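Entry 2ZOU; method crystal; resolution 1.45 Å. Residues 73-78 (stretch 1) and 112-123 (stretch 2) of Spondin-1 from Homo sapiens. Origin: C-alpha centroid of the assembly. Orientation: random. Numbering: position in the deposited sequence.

Stretch 1 (73-78) HAGTFQ
Stretch 2 112-123: APPAGTGCVILK

Residues 73-78 run as a loop from His-73 to Gly-75 and then as a strand from Thr-76 onward; Ala-74 is extended (phi/psi -112/140), Gly-75 adopts 75/-171, a positive phi that favours glycine, and Phe-77 lies at -78/148. In the second stretch, Ala-112 (-68/145) and Pro-113 (-77/170) are extended, Pro-114 to Thr-117 form a type II beta turn with Ala-115 at -55/141 and Gly-116 at 96/-9, and a strand begins at Val-120 after Gly-118 (83/-168). At Gly-116 a side chain would jam against the preceding carbonyl oxygen. The turn is closed twice on one acceptor: Thr-117 N donates to Pro-114 O at 3.2 Å, and Thr-117 OG1 (chi1 -62°, m) donates to the same Pro-114 O at 2.7 Å.

The closest CA pair is Gly-75 CA and Pro-113 CA, 4.4 Å apart. The strands run in broadly the same sense but are not sheet neighbours here: Phe-77 CA lies 11.0 Å from Leu-122 CA. No hydrogen bond links the stretches, so they meet by van der Waals packing that buries 215 Å² in total. Gly-75 N approaches Pro-113 CB at 3.8 Å; an ideal CB on Gly-75 would sit 3.7 Å from Pro-113 CD.

Ala-74, buried and pointing toward the second stretch, is the hub. Its small methyl reaches three residues: Ala-74 CB lies 3.7 Å from Val-120 CG2, 4.1 Å from Thr-117 CG2 and 4.4 Å from Pro-113 CG. Val-120 (chi1 170°, t) and Pro-113 (C-gamma endo) also point toward their partner, joining ring and methyls in an apolar pocket. Farther along, the CA-to-CB bond of Phe-77 points away, yet chi1 -69° (m) and chi2 -76° bring its ring end back: Phe-77 CZ lies 4.4 Å from Leu-122 CD2, an oblique, loose apolar contact. Leu-122 (m, t) starts sideways and likewise turns its end inward.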

# COMPACT_ATOMS: atom_id res chain seq x y z
N HIS A 73 -12.03 1.43 -2.31
CA HIS A 73 -10.82 2.01 -1.74
C HIS A 73 -11.12 2.74 -0.44
O HIS A 73 -12.02 3.56 -0.37
CB HIS A 73 -10.17 2.91 -2.79
CG HIS A 73 -9.58 2.14 -3.93
ND1 HIS A 73 -10.33 1.67 -4.99
CD2 HIS A 73 -8.31 1.74 -4.14
CE1 HIS A 73 -9.53 1.01 -5.82
NE2 HIS A 73 -8.30 1.04 -5.32
N ALA A 74 -10.36 2.40 0.59
CA ALA A 74 -10.64 2.84 1.95
C ALA A 74 -9.57 3.82 2.45
O ALA A 74 -8.38 3.63 2.18
CB ALA A 74 -10.70 1.64 2.87
N GLY A 75 -10.01 4.85 3.16
CA GLY A 75 -9.10 5.82 3.75
C GLY A 75 -8.54 6.77 2.72
O GLY A 75 -8.97 6.76 1.56
N THR A 76 -7.55 7.56 3.14
CA THR A 76 -6.96 8.60 2.32
C THR A 76 -5.44 8.53 2.48
O THR A 76 -4.91 8.65 3.59
CB THR A 76 -7.44 10.00 2.80
OG1 THR A 76 -8.82 10.13 2.49
CG2 THR A 76 -6.66 11.15 2.13
N PHE A 77 -4.74 8.31 1.38
CA PHE A 77 -3.30 8.47 1.40
C PHE A 77 -2.89 9.93 1.33
O PHE A 77 -3.56 10.75 0.70
CB PHE A 77 -2.64 7.71 0.26
CG PHE A 77 -2.72 6.22 0.40
CD1 PHE A 77 -1.89 5.54 1.29
CD2 PHE A 77 -3.60 5.50 -0.40
CE1 PHE A 77 -1.95 4.14 1.40
CE2 PHE A 77 -3.66 4.10 -0.30
CZ PHE A 77 -2.85 3.42 0.60
N GLN A 78 -1.77 10.24 1.98
CA GLN A 78 -1.16 11.56 1.91
C GLN A 78 0.34 11.44 1.63
O GLN A 78 1.05 10.74 2.34
CB GLN A 78 -1.39 12.33 3.21
CG GLN A 78 -0.83 13.75 3.16
CD GLN A 78 -1.03 14.51 4.44
OE1 GLN A 78 -1.36 13.94 5.47
NE2 GLN A 78 -0.84 15.82 4.38
N ALA A 112 -6.98 6.75 8.43
CA ALA A 112 -7.95 5.69 8.56
C ALA A 112 -9.38 6.18 8.35
O ALA A 112 -9.72 7.30 8.74
CB ALA A 112 -7.82 4.99 9.91
N PRO A 113 -10.22 5.33 7.75
CA PRO A 113 -11.59 5.71 7.39
C PRO A 113 -12.57 5.73 8.58
O PRO A 113 -12.23 5.28 9.66
CB PRO A 113 -11.99 4.61 6.40
CG PRO A 113 -11.25 3.40 6.91
CD PRO A 113 -9.91 3.93 7.35
N PRO A 114 -13.79 6.27 8.37
CA PRO A 114 -14.81 6.31 9.42
C PRO A 114 -15.20 4.94 9.99
O PRO A 114 -15.10 3.91 9.31
CB PRO A 114 -16.03 6.89 8.69
CG PRO A 114 -15.45 7.72 7.61
CD PRO A 114 -14.25 6.95 7.14
N ALA A 115 -15.68 4.96 11.23
CA ALA A 115 -16.17 3.76 11.89
C ALA A 115 -17.23 3.13 10.99
O ALA A 115 -18.04 3.84 10.38
CB ALA A 115 -16.76 4.10 13.24
N GLY A 116 -17.23 1.80 10.92
CA GLY A 116 -18.17 1.07 10.08
C GLY A 116 -17.61 0.69 8.72
O GLY A 116 -18.22 -0.07 7.98
N THR A 117 -16.43 1.20 8.39
CA THR A 117 -15.81 0.86 7.11
C THR A 117 -15.40 -0.61 7.05
O THR A 117 -15.33 -1.21 5.98
CB THR A 117 -14.61 1.79 6.79
OG1 THR A 117 -15.09 3.14 6.69
CG2 THR A 117 -13.91 1.40 5.48
N GLY A 118 -15.12 -1.19 8.22
CA GLY A 118 -14.72 -2.58 8.33
C GLY A 118 -13.24 -2.80 8.09
O GLY A 118 -12.42 -1.87 8.04
N CYS A 119 -12.88 -4.07 7.93
CA CYS A 119 -11.49 -4.45 7.75
C CYS A 119 -10.94 -3.88 6.46
O CYS A 119 -11.59 -3.94 5.42
CB CYS A 119 -11.33 -5.97 7.76
SG CYS A 119 -11.69 -6.71 9.36
N VAL A 120 -9.72 -3.35 6.54
CA VAL A 120 -9.04 -2.77 5.40
C VAL A 120 -7.76 -3.58 5.10
O VAL A 120 -7.06 -4.02 6.01
CB VAL A 120 -8.66 -1.30 5.67
CG1 VAL A 120 -7.75 -0.75 4.58
CG2 VAL A 120 -9.92 -0.46 5.80
N ILE A 121 -7.49 -3.79 3.81
CA ILE A 121 -6.27 -4.48 3.37
C ILE A 121 -5.38 -3.50 2.65
O ILE A 121 -5.73 -2.99 1.57
CB ILE A 121 -6.57 -5.65 2.40
CG1 ILE A 121 -7.73 -6.54 2.89
CG2 ILE A 121 -5.30 -6.47 2.18
CD1 ILE A 121 -7.46 -7.32 4.18
N LEU A 122 -4.22 -3.23 3.25
CA LEU A 122 -3.18 -2.44 2.61
C LEU A 122 -2.36 -3.41 1.80
O LEU A 122 -1.92 -4.41 2.35
CB LEU A 122 -2.29 -1.78 3.66
CG LEU A 122 -2.99 -0.79 4.60
CD1 LEU A 122 -2.07 -0.37 5.73
CD2 LEU A 122 -3.41 0.42 3.81
N LYS A 123 -2.15 -3.11 0.52
CA LYS A 123 -1.51 -4.04 -0.41
C LYS A 123 -0.57 -3.34 -1.36
O LYS A 123 -0.87 -2.27 -1.88
CB LYS A 123 -2.57 -4.75 -1.26
CG LYS A 123 -3.21 -5.97 -0.66
CD LYS A 123 -4.53 -6.27 -1.36
CE LYS A 123 -4.33 -6.87 -2.73
NZ LYS A 123 -5.63 -7.44 -3.21